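Local atomic coordinates of 3-dehydroshikimate dehydratase (Bacillus anthracis, PDB entry 3DX5), a protein that converts 3-dehydroshikimate to 3,4-dihydroxybenzoate and water with the help of a manganese ion, supplying the catechol building block of the siderophore petrobactin. Residues K2-T7 / F249-W254; I8-Q13 / H257-I262; I67-D72 / E87-L92. One frame throughout, in Å; residues are numbered along the deposited sequence. Where two conformers were deposited one is given.

Interaction 1: K2-T7 / F249-W254. With MN (manganese (II) ion), chain B; DHB (3,4-dihydroxybenzoic acid), chain D.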
loop_
_atom_site.group_PDB
_atom_site.type_symbol
_atom_site.label_atom_id
_atom_site.label_comp_id
_atom_site.label_asym_id
_atom_site.label_seq_id
_atom_site.Cartn_x
_atom_site.Cartn_y
_atom_site.Cartn_z
ATOM N N LYS A 2 -9.829 -9.553 24.536
ATOM C CA LYS A 2 -10.517 -9.014 23.362
ATOM C C LYS A 2 -9.565 -8.881 22.195
ATOM O O LYS A 2 -8.517 -8.260 22.321
ATOM C CB LYS A 2 -11.114 -7.650 23.672
ATOM C CG LYS A 2 -12.456 -7.755 24.383
ATOM C CD LYS A 2 -12.601 -6.807 25.540
ATOM C CE LYS A 2 -12.563 -5.347 25.143
ATOM N NZ LYS A 2 -11.345 -4.711 25.657
ATOM N N TYR A 3 -9.969 -9.438 21.066
ATOM C CA TYR A 3 -9.140 -9.420 19.865
ATOM C C TYR A 3 -9.730 -8.461 18.861
ATOM O O TYR A 3 -10.975 -8.357 18.713
ATOM C CB TYR A 3 -9.027 -10.824 19.242
ATOM C CG TYR A 3 -8.246 -11.715 20.142
ATOM C CD1 TYR A 3 -6.853 -11.563 20.230
ATOM C CD2 TYR A 3 -8.876 -12.670 20.947
ATOM C CE1 TYR A 3 -6.095 -12.348 21.120
ATOM C CE2 TYR A 3 -8.123 -13.491 21.848
ATOM C CZ TYR A 3 -6.727 -13.292 21.925
ATOM O OH TYR A 3 -5.936 -14.034 22.789
ATOM N N SER A 4 -8.837 -7.793 18.152
ATOM C CA SER A 4 -9.251 -6.956 17.059
ATOM C C SER A 4 -8.552 -7.330 15.754
ATOM O O SER A 4 -7.464 -7.897 15.729
ATOM C CB SER A 4 -9.064 -5.459 17.389
ATOM O OG SER A 4 -7.797 -5.220 17.982
ATOM N N LEU A 5 -9.200 -6.961 14.668
ATOM C CA LEU A 5 -8.697 -7.148 13.337
ATOM C C LEU A 5 -8.157 -5.769 12.866
ATOM O O LEU A 5 -8.784 -4.759 13.148
ATOM C CB LEU A 5 -9.933 -7.569 12.530
ATOM C CG LEU A 5 -9.881 -7.701 11.046
ATOM C CD1 LEU A 5 -11.004 -8.588 10.606
ATOM C CD2 LEU A 5 -10.035 -6.300 10.445
ATOM N N CYS A 6 -7.042 -5.711 12.144
ATOM C CA CYS A 6 -6.562 -4.445 11.564
ATOM C C CYS A 6 -6.916 -4.389 10.104
ATOM O O CYS A 6 -6.551 -5.298 9.360
ATOM C CB CYS A 6 -5.049 -4.374 11.527
ATOM S SG CYS A 6 -4.301 -4.829 12.980
ATOM N N THR A 7 -7.540 -3.306 9.673
ATOM C CA THR A 7 -7.814 -3.135 8.228
ATOM C C THR A 7 -6.534 -3.000 7.375
ATOM O O THR A 7 -6.576 -3.296 6.197
ATOM C CB THR A 7 -8.796 -1.980 7.957
ATOM O OG1 THR A 7 -8.145 -0.727 8.180
ATOM C CG2 THR A 7 -10.037 -2.104 8.886
ATOM N N PHE A 249 -7.509 -4.104 23.879
ATOM C CA PHE A 249 -7.613 -4.944 22.705
ATOM C C PHE A 249 -6.224 -5.386 22.258
ATOM O O PHE A 249 -5.248 -4.608 22.343
ATOM C CB PHE A 249 -8.284 -4.167 21.565
ATOM C CG PHE A 249 -9.812 -4.200 21.617
ATOM C CD1 PHE A 249 -10.538 -3.180 22.281
ATOM C CD2 PHE A 249 -10.512 -5.246 21.014
ATOM C CE1 PHE A 249 -11.950 -3.230 22.342
ATOM C CE2 PHE A 249 -11.906 -5.294 21.044
ATOM C CZ PHE A 249 -12.639 -4.284 21.712
ATOM N N ALA A 250 -6.144 -6.607 21.737
ATOM C CA ALA A 250 -4.940 -7.046 21.048
ATOM C C ALA A 250 -5.304 -7.242 19.607
ATOM O O ALA A 250 -6.168 -8.066 19.297
ATOM C CB ALA A 250 -4.403 -8.388 21.665
ATOM N N SER A 251 -4.648 -6.506 18.705
ATOM C CA SER A 251 -4.877 -6.713 17.277
ATOM C C SER A 251 -4.004 -7.844 16.726
ATOM O O SER A 251 -2.815 -7.906 17.054
ATOM C CB SER A 251 -4.517 -5.435 16.511
ATOM O OG SER A 251 -5.620 -4.554 16.512
ATOM N N LEU A 252 -4.569 -8.680 15.847
ATOM C CA LEU A 252 -3.808 -9.679 15.133
ATOM C C LEU A 252 -3.230 -8.983 13.901
ATOM O O LEU A 252 -3.887 -8.913 12.850
ATOM C CB LEU A 252 -4.688 -10.903 14.736
ATOM C CG LEU A 252 -5.414 -11.571 15.915
ATOM C CD1 LEU A 252 -6.160 -12.824 15.456
ATOM C CD2 LEU A 252 -4.421 -11.897 17.088
ATOM N N GLU A 253 -2.026 -8.433 14.049
ATOM C CA GLU A 253 -1.444 -7.593 13.017
ATOM C C GLU A 253 -0.792 -8.438 11.942
ATOM O O GLU A 253 0.451 -8.566 11.904
ATOM C CB GLU A 253 -0.391 -6.672 13.630
ATOM C CG GLU A 253 -0.025 -5.488 12.725
ATOM C CD GLU A 253 1.031 -4.586 13.360
ATOM O OE1 GLU A 253 1.867 -5.115 14.127
ATOM O OE2 GLU A 253 1.013 -3.353 13.097
ATOM N N TRP A 254 -1.601 -8.974 11.038
ATOM C CA TRP A 254 -1.083 -9.824 9.971
ATOM C C TRP A 254 -0.744 -9.026 8.725
ATOM O O TRP A 254 -1.602 -8.322 8.173
ATOM C CB TRP A 254 -2.127 -10.908 9.621
ATOM C CG TRP A 254 -1.674 -11.879 8.564
ATOM C CD1 TRP A 254 -2.204 -12.036 7.321
ATOM C CD2 TRP A 254 -0.624 -12.849 8.686
ATOM N NE1 TRP A 254 -1.554 -13.039 6.652
ATOM C CE2 TRP A 254 -0.583 -13.570 7.466
ATOM C CE3 TRP A 254 0.275 -13.185 9.710
ATOM C CZ2 TRP A 254 0.348 -14.596 7.219
ATOM C CZ3 TRP A 254 1.207 -14.232 9.479
ATOM C CH2 TRP A 254 1.221 -14.932 8.234
HETATM MN MN MN B . 2.593 -2.994 14.836
HETATM C C1 DHB D . 3.317 -0.841 10.539
HETATM C C2 DHB D . 3.228 -1.459 11.783
HETATM C C3 DHB D . 4.146 -2.449 12.149
HETATM O O3 DHB D . 4.127 -3.099 13.355
HETATM C C4 DHB D . 5.214 -2.792 11.206
HETATM O O4 DHB D . 6.087 -3.747 11.599
HETATM C C5 DHB D . 5.310 -2.146 9.977
HETATM C C6 DHB D . 4.347 -1.172 9.655
HETATM C C DHB D . 2.288 0.214 10.167
HETATM O O1 DHB D . 2.314 0.844 9.105
HETATM O O2 DHB D . 1.287 0.472 11.005
HETATM O O HOH W 1 -5.860 -8.108 11.127
#
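The seam that closes the TIM barrel lies where K2-T7, on the first strand, meets F249-W254, on the last, in parallel register: Y3 beside A250 and S4 beside S251. Three backbone hydrogen bonds stitch the seam: A250 N gives to K2 O, S4 N to A250 O (2.9 Å) and L252 N to S4 O. Beyond L252 the strands part, and a water takes over the bridging: it accepts from C6 N at 2.9 Å and donates to L252 O at 2.7 Å.

The two faces of the seam carry different residues: Y3, A250 and L252 outward, S4, S251 and F249 inward. On the outer face, Y3 CD1 lies near L252 CD2, and both side chains continue onto helix 259-272. On the inner face, S4 OG donates to S251 OG over 2.7 Å, and S251 OG is itself bonded to E33, forming a polar chain across three neighbouring strands. C6 SG settles against S251 CB at 3.6 Å. At the start of the seam, K2 arches over one face of the F249 ring. CB touches CD2 and CE2, and a turn at chi3 (64°) brings CE over the face near CE1 and CZ. NZ then stands 4.0 Å from the ring centroid, 25° off the normal, a cation-pi contact.

The last strand also delivers a ligand to the metal. At the centre of an inverse gamma turn just past the strand, the CB of E253 points away from the first strand, and the chain runs extended beyond CG to its carboxylate. The manganese is completed by E142, D172, H198 and O3 of 3,4-dihydroxybenzoate; K200 NZ bonds E253 OE1, and both E253 OE1 and E253 OE2 grip the ion, each at 2.4 Å.

Interaction 2: I8-Q13 / H257-I262. With DHB (3,4-dihydroxybenzoic acid), chain D.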
loop_
_atom_site.group_PDB
_atom_site.type_symbol
_atom_site.label_atom_id
_atom_site.label_comp_id
_atom_site.label_asym_id
_atom_site.label_seq_id
_atom_site.Cartn_x
_atom_site.Cartn_y
_atom_site.Cartn_z
ATOM N N ILE A 8 -5.399 -2.611 7.984
ATOM C CA ILE A 8 -4.122 -2.644 7.257
ATOM C C ILE A 8 -3.778 -4.058 6.693
ATOM O O ILE A 8 -3.091 -4.162 5.695
ATOM C CB ILE A 8 -2.943 -2.095 8.118
ATOM C CG1 ILE A 8 -1.737 -1.699 7.233
ATOM C CG2 ILE A 8 -2.578 -3.054 9.296
ATOM C CD1 ILE A 8 -0.594 -0.876 8.027
ATOM N N SER A 9 -4.296 -5.131 7.312
ATOM C CA SER A 9 -4.071 -6.495 6.801
ATOM C C SER A 9 -4.644 -6.670 5.403
ATOM O O SER A 9 -4.275 -7.612 4.684
ATOM C CB SER A 9 -4.677 -7.565 7.771
ATOM O OG SER A 9 -4.028 -7.468 9.039
ATOM N N PHE A 10 -5.572 -5.780 5.029
ATOM C CA PHE A 10 -6.289 -5.886 3.735
ATOM C C PHE A 10 -5.824 -4.829 2.726
ATOM O O PHE A 10 -6.510 -4.592 1.730
ATOM C CB PHE A 10 -7.803 -5.750 3.995
ATOM C CG PHE A 10 -8.342 -6.852 4.844
ATOM C CD1 PHE A 10 -8.798 -8.038 4.243
ATOM C CD2 PHE A 10 -8.335 -6.747 6.240
ATOM C CE1 PHE A 10 -9.257 -9.110 5.024
ATOM C CE2 PHE A 10 -8.774 -7.815 7.038
ATOM C CZ PHE A 10 -9.236 -8.996 6.430
ATOM N N ARG A 11 -4.664 -4.202 2.984
ATOM C CA ARG A 11 -4.176 -3.044 2.172
ATOM C C ARG A 11 -3.888 -3.417 0.706
ATOM O O ARG A 11 -3.803 -2.535 -0.149
ATOM C CB ARG A 11 -2.913 -2.447 2.831
ATOM C CG ARG A 11 -1.635 -3.393 2.720
ATOM C CD ARG A 11 -0.553 -3.090 3.827
ATOM N NE ARG A 11 0.538 -4.083 3.710
ATOM C CZ ARG A 11 0.404 -5.375 4.056
ATOM N NH1 ARG A 11 -0.715 -5.809 4.645
ATOM N NH2 ARG A 11 1.399 -6.228 3.849
ATOM N N HIS A 12 -3.697 -4.716 0.434
ATOM C CA HIS A 12 -3.419 -5.209 -0.916
ATOM C C HIS A 12 -4.530 -6.037 -1.571
ATOM O O HIS A 12 -4.287 -6.842 -2.487
ATOM C CB HIS A 12 -2.074 -5.953 -0.950
ATOM C CG HIS A 12 -0.912 -5.061 -0.637
ATOM N ND1 HIS A 12 0.069 -5.414 0.257
ATOM C CD2 HIS A 12 -0.608 -3.806 -1.059
ATOM C CE1 HIS A 12 0.958 -4.441 0.340
ATOM N NE2 HIS A 12 0.563 -3.446 -0.439
ATOM N N GLN A 13 -5.764 -5.791 -1.155
ATOM C CA GLN A 13 -6.875 -6.443 -1.813
ATOM C C GLN A 13 -8.083 -5.502 -1.886
ATOM O O GLN A 13 -8.202 -4.563 -1.095
ATOM C CB GLN A 13 -7.208 -7.782 -1.109
ATOM C CG GLN A 13 -7.741 -7.648 0.295
ATOM C CD GLN A 13 -7.548 -8.954 1.120
ATOM O OE1 GLN A 13 -6.466 -9.214 1.675
ATOM N NE2 GLN A 13 -8.601 -9.737 1.228
ATOM N N HIS A 257 0.147 -12.965 3.264
ATOM C CA HIS A 257 -0.847 -13.301 2.225
ATOM C C HIS A 257 -2.054 -13.975 2.846
ATOM O O HIS A 257 -1.966 -14.415 3.995
ATOM C CB HIS A 257 -0.177 -14.213 1.167
ATOM C CG HIS A 257 0.863 -13.488 0.369
ATOM N ND1 HIS A 257 2.103 -14.017 0.090
ATOM C CD2 HIS A 257 0.874 -12.227 -0.131
ATOM C CE1 HIS A 257 2.811 -13.139 -0.600
ATOM N NE2 HIS A 257 2.093 -12.042 -0.737
ATOM N N ASN A 258 -3.178 -14.040 2.118
ATOM C CA ASN A 258 -4.343 -14.844 2.549
ATOM C C ASN A 258 -4.873 -14.395 3.927
ATOM O O ASN A 258 -5.120 -15.233 4.805
ATOM C CB ASN A 258 -3.979 -16.357 2.617
ATOM C CG ASN A 258 -3.129 -16.824 1.442
ATOM O OD1 ASN A 258 -2.105 -17.494 1.624
ATOM N ND2 ASN A 258 -3.537 -16.457 0.229
ATOM N N ALA A 259 -5.023 -13.089 4.130
ATOM C CA ALA A 259 -5.372 -12.565 5.452
ATOM C C ALA A 259 -6.608 -13.240 6.068
ATOM O O ALA A 259 -6.598 -13.595 7.234
ATOM C CB ALA A 259 -5.558 -11.065 5.419
ATOM N N LYS A 260 -7.661 -13.420 5.274
ATOM C CA LYS A 260 -8.879 -14.018 5.797
ATOM C C LYS A 260 -8.683 -15.445 6.317
ATOM O O LYS A 260 -9.162 -15.773 7.410
ATOM C CB LYS A 260 -10.008 -13.987 4.755
ATOM C CG LYS A 260 -10.674 -12.658 4.632
ATOM C CD LYS A 260 -11.706 -12.806 3.500
ATOM C CE LYS A 260 -12.730 -11.709 3.457
ATOM N NZ LYS A 260 -13.536 -11.935 2.211
ATOM N N ASP A 261 -7.965 -16.272 5.554
ATOM C CA ASP A 261 -7.665 -17.635 5.998
ATOM C C ASP A 261 -6.853 -17.645 7.272
ATOM O O ASP A 261 -7.151 -18.421 8.189
ATOM C CB ASP A 261 -6.873 -18.406 4.938
ATOM C CG ASP A 261 -7.726 -18.792 3.739
ATOM O OD1 ASP A 261 -8.967 -18.964 3.884
ATOM O OD2 ASP A 261 -7.148 -18.915 2.632
ATOM N N ILE A 262 -5.802 -16.828 7.306
ATOM C CA ILE A 262 -4.904 -16.788 8.471
ATOM C C ILE A 262 -5.665 -16.315 9.708
ATOM O O ILE A 262 -5.549 -16.914 10.783
ATOM C CB ILE A 262 -3.690 -15.863 8.217
ATOM C CG1 ILE A 262 -2.794 -16.445 7.098
ATOM C CG2 ILE A 262 -2.935 -15.580 9.512
ATOM C CD1 ILE A 262 -2.140 -17.799 7.425
HETATM C C1 DHB D . 3.317 -0.841 10.539
HETATM C C2 DHB D . 3.228 -1.459 11.783
HETATM C C3 DHB D . 4.146 -2.449 12.149
HETATM O O3 DHB D . 4.127 -3.099 13.355
HETATM C C4 DHB D . 5.214 -2.792 11.206
HETATM O O4 DHB D . 6.087 -3.747 11.599
HETATM C C5 DHB D . 5.310 -2.146 9.977
HETATM C C6 DHB D . 4.347 -1.172 9.655
HETATM C C DHB D . 2.288 0.214 10.167
HETATM O O1 DHB D . 2.314 0.844 9.105
HETATM O O2 DHB D . 1.287 0.472 11.005
HETATM O O HOH W 2 -8.073 -12.643 2.175
HETATM O O HOH W 3 -4.667 -11.169 1.925
#
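A259 and K260 meet the F10 ring in two different ways. The CB of A259 sits 4.2 Å above one face, displaced toward the rim, while K260 CG comes up in the ring plane and touches the edge at CE1 (3.8 Å). The F10 and K260 side chains cross at about a right angle, so the extended lysine passes the ring rather than lying over it. F10 chi1 of -63° sets CG beside the backbone N, and from there the ring reaches the helix although its CB does not aim at it. A259 CB also rests on S9 O. This is the loop after the first barrel strand packing on the start of the closing helix, 259-272, of the TIM barrel. N258 occupies the N-cap position, and Q13 reaches the first-turn N-H groups of A259 and K260 through two waters. One water donates to Q13 OE1 (2.7 Å) and accepts from A259 N; the other accepts from both Q13 NE2 and K260 N. The second subunit adjoins here, its T37 bonding H12 O. Within the loop, R11 folds back so that NH1 bonds I8 O at 3.1 Å, with I8 O lying in the guanidinium plane. R11 N grips that oxygen from the opposite face of the carbonyl plane. I8 CD1 reaches the pocket, 3.5 Å from O1 of 3,4-dihydroxybenzoate.

Interaction 3: I67-D72 / E87-L92. With DHB (3,4-dihydroxybenzoic acid), chain D.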
loop_
_atom_site.group_PDB
_atom_site.type_symbol
_atom_site.label_atom_id
_atom_site.label_comp_id
_atom_site.label_asym_id
_atom_site.label_seq_id
_atom_site.Cartn_x
_atom_site.Cartn_y
_atom_site.Cartn_z
ATOM N N ILE A 67 -7.754 4.374 15.660
ATOM C CA ILE A 67 -7.366 4.696 14.296
ATOM C C ILE A 67 -5.845 4.767 14.257
ATOM O O ILE A 67 -5.230 5.489 15.070
ATOM C CB ILE A 67 -7.983 6.029 13.857
ATOM C CG1 ILE A 67 -9.520 5.835 13.775
ATOM C CG2 ILE A 67 -7.391 6.451 12.528
ATOM C CD1 ILE A 67 -10.294 7.127 13.760
ATOM N N SER A 68 -5.239 4.052 13.314
ATOM C CA SER A 68 -3.790 3.939 13.290
ATOM C C SER A 68 -3.176 4.687 12.113
ATOM O O SER A 68 -3.439 4.385 10.945
ATOM C CB SER A 68 -3.379 2.466 13.343
ATOM O OG SER A 68 -4.031 1.862 14.448
ATOM N N ASP A 69 -2.375 5.696 12.434
ATOM C CA ASP A 69 -1.895 6.599 11.427
ATOM C C ASP A 69 -0.429 6.923 11.668
ATOM O O ASP A 69 0.283 6.111 12.266
ATOM C CB ASP A 69 -2.797 7.842 11.379
ATOM C CG ASP A 69 -2.904 8.426 9.955
ATOM O OD1 ASP A 69 -4.045 8.630 9.477
ATOM O OD2 ASP A 69 -1.846 8.685 9.310
ATOM N N TYR A 70 0.021 8.080 11.188
ATOM C CA TYR A 70 1.442 8.441 11.129
ATOM C C TYR A 70 1.443 9.949 11.240
ATOM O O TYR A 70 0.906 10.626 10.373
ATOM C CB TYR A 70 2.070 8.023 9.757
ATOM C CG TYR A 70 1.728 6.585 9.342
ATOM C CD1 TYR A 70 2.571 5.510 9.696
ATOM C CD2 TYR A 70 0.536 6.291 8.628
ATOM C CE1 TYR A 70 2.235 4.181 9.351
ATOM C CE2 TYR A 70 0.190 4.980 8.324
ATOM C CZ TYR A 70 1.044 3.934 8.676
ATOM O OH TYR A 70 0.707 2.625 8.341
ATOM N N LEU A 71 1.985 10.495 12.313
ATOM C CA LEU A 71 2.048 11.954 12.415
ATOM C C LEU A 71 3.488 12.410 12.262
ATOM O O LEU A 71 4.352 11.967 12.984
ATOM C CB LEU A 71 1.457 12.436 13.735
ATOM C CG LEU A 71 -0.002 12.031 13.947
ATOM C CD1 LEU A 71 -0.423 12.294 15.408
ATOM C CD2 LEU A 71 -0.902 12.794 12.922
ATOM N N ASP A 72 3.731 13.291 11.310
ATOM C CA ASP A 72 5.066 13.750 11.066
ATOM C C ASP A 72 5.420 14.887 12.024
ATOM O O ASP A 72 4.958 16.023 11.875
ATOM C CB ASP A 72 5.225 14.185 9.609
ATOM C CG ASP A 72 6.671 14.535 9.268
ATOM O OD1 ASP A 72 7.587 14.278 10.094
ATOM O OD2 ASP A 72 6.897 15.085 8.175
ATOM N N GLU A 87 -6.382 17.516 13.722
ATOM C CA GLU A 87 -7.730 17.999 13.808
ATOM C C GLU A 87 -8.682 17.158 12.967
ATOM O O GLU A 87 -9.817 16.947 13.371
ATOM C CB GLU A 87 -7.813 19.484 13.421
ATOM C CG GLU A 87 -7.048 20.399 14.405
ATOM C CD GLU A 87 -6.812 21.821 13.866
ATOM O OE1 GLU A 87 -7.253 22.131 12.738
ATOM O OE2 GLU A 87 -6.184 22.642 14.570
ATOM N N GLN A 88 -8.231 16.684 11.802
ATOM C CA GLN A 88 -9.079 15.815 10.984
ATOM C C GLN A 88 -9.242 14.405 11.636
ATOM O O GLN A 88 -10.332 13.839 11.654
ATOM C CB GLN A 88 -8.562 15.742 9.532
ATOM C CG GLN A 88 -9.329 14.746 8.601
ATOM C CD GLN A 88 -10.832 15.047 8.467
ATOM O OE1 GLN A 88 -11.330 16.118 8.894
ATOM N NE2 GLN A 88 -11.563 14.105 7.872
ATOM N N LEU A 89 -8.163 13.858 12.181
ATOM C CA LEU A 89 -8.223 12.609 12.915
ATOM C C LEU A 89 -9.189 12.644 14.108
ATOM O O LEU A 89 -9.875 11.653 14.361
ATOM C CB LEU A 89 -6.828 12.143 13.356
ATOM C CG LEU A 89 -5.901 11.577 12.272
ATOM C CD1 LEU A 89 -4.475 11.537 12.772
ATOM C CD2 LEU A 89 -6.353 10.182 11.871
ATOM N N ALA A 90 -9.286 13.785 14.794
ATOM C CA ALA A 90 -10.222 13.943 15.894
ATOM C C ALA A 90 -11.657 13.903 15.367
ATOM O O ALA A 90 -12.549 13.332 16.005
ATOM C CB ALA A 90 -9.936 15.263 16.656
ATOM N N ILE A 91 -11.893 14.490 14.198
ATOM C CA ILE A 91 -13.196 14.370 13.539
ATOM C C ILE A 91 -13.554 12.884 13.227
ATOM O O ILE A 91 -14.677 12.384 13.554
ATOM C CB ILE A 91 -13.249 15.245 12.252
ATOM C CG1 ILE A 91 -13.401 16.709 12.657
ATOM C CG2 ILE A 91 -14.389 14.785 11.343
ATOM C CD1 ILE A 91 -13.323 17.722 11.514
ATOM N N LEU A 92 -12.606 12.183 12.596
ATOM C CA LEU A 92 -12.768 10.756 12.280
ATOM C C LEU A 92 -12.984 9.924 13.557
ATOM O O LEU A 92 -13.880 9.088 13.601
ATOM C CB LEU A 92 -11.580 10.220 11.456
ATOM C CG LEU A 92 -11.301 10.885 10.104
ATOM C CD1 LEU A 92 -10.041 10.329 9.519
ATOM C CD2 LEU A 92 -12.472 10.699 9.091
HETATM C C1 DHB D . 3.317 -0.841 10.539
HETATM C C2 DHB D . 3.228 -1.459 11.783
HETATM C C3 DHB D . 4.146 -2.449 12.149
HETATM O O3 DHB D . 4.127 -3.099 13.355
HETATM C C4 DHB D . 5.214 -2.792 11.206
HETATM O O4 DHB D . 6.087 -3.747 11.599
HETATM C C5 DHB D . 5.310 -2.146 9.977
HETATM C C6 DHB D . 4.347 -1.172 9.655
HETATM C C DHB D . 2.288 0.214 10.167
HETATM O O1 DHB D . 2.314 0.844 9.105
HETATM O O2 DHB D . 1.287 0.472 11.005
#
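L89 carries this contact with I67, D69 and L71, and its side chain is a convenient guide through it. From the helix its CB points toward the strand end. Chi1 of -74° then places CG anti to the carbonyl carbon, and the chain forks into two methyls with different neighbours. CD1 goes to L71, meeting its CD2 at 3.8 Å as the two leucines slide past each other in opposite directions. CD2 touches two partners: I67 CG2 at 3.9 Å, the side chains crossing obliquely, and D69 OD1 at 3.7 Å. One turn further along the helix, L92 continues the apolar surface, with its CB 4.1 Å from I67 CD1, at the end of the other branch of the isoleucine.

The arrangement is the first half of a beta-alpha-beta crossover: strand 64-68 leads into helix 79-96, which packs back on the strand it left before the chain enters strand 100-103. From strand end into the following loop, the CB atoms of I67, D69 and L71 point toward the helix and those of S68 and Y70 away; the Y70 ring reaches the pocket. There Y70 OH donates to O1 of 3,4-dihydroxybenzoate over 2.5 Å, with O1 close to the ring plane, and W35 NE1 also bonds the hydroxyl. R102 lies against the same tyrosine in a cation-pi contact.

D69 joins the two sides. Its OD2 accepts from Y70 N at 2.7 Å on the lone pair away from OD1, through a bent N-H (131°), and forms a salt bridge with K85 of the same helix. OD1 meets the leucine methyl, whereas the buried carboxylate has its charge met by K85, which would favour its ionised form, and OD2 ties down the backbone N of Y70.

From the N terminus, strand 2-6 enters interaction 1 at once, and the loop 8-13 directly after it enters interaction 2. Residues 67-72 and 87-92 then close a short loop of their own in interaction 3, within one beta-alpha-beta unit and nested inside both long loops. Strand 249-252 finally closes interaction 1, and helix 259-272 closes interaction 2; the two long loops cross, since their segments alternate along the chain. Interactions 1 and 2 touch, notably where W254 O meets S9 OG, joining the N-terminal strand and its loop to the C-terminal strand and helix. Interaction 3 meets interaction 2 where I8 CD1 packs on Y70 OH, and all three reach 3,4-dihydroxybenzoate.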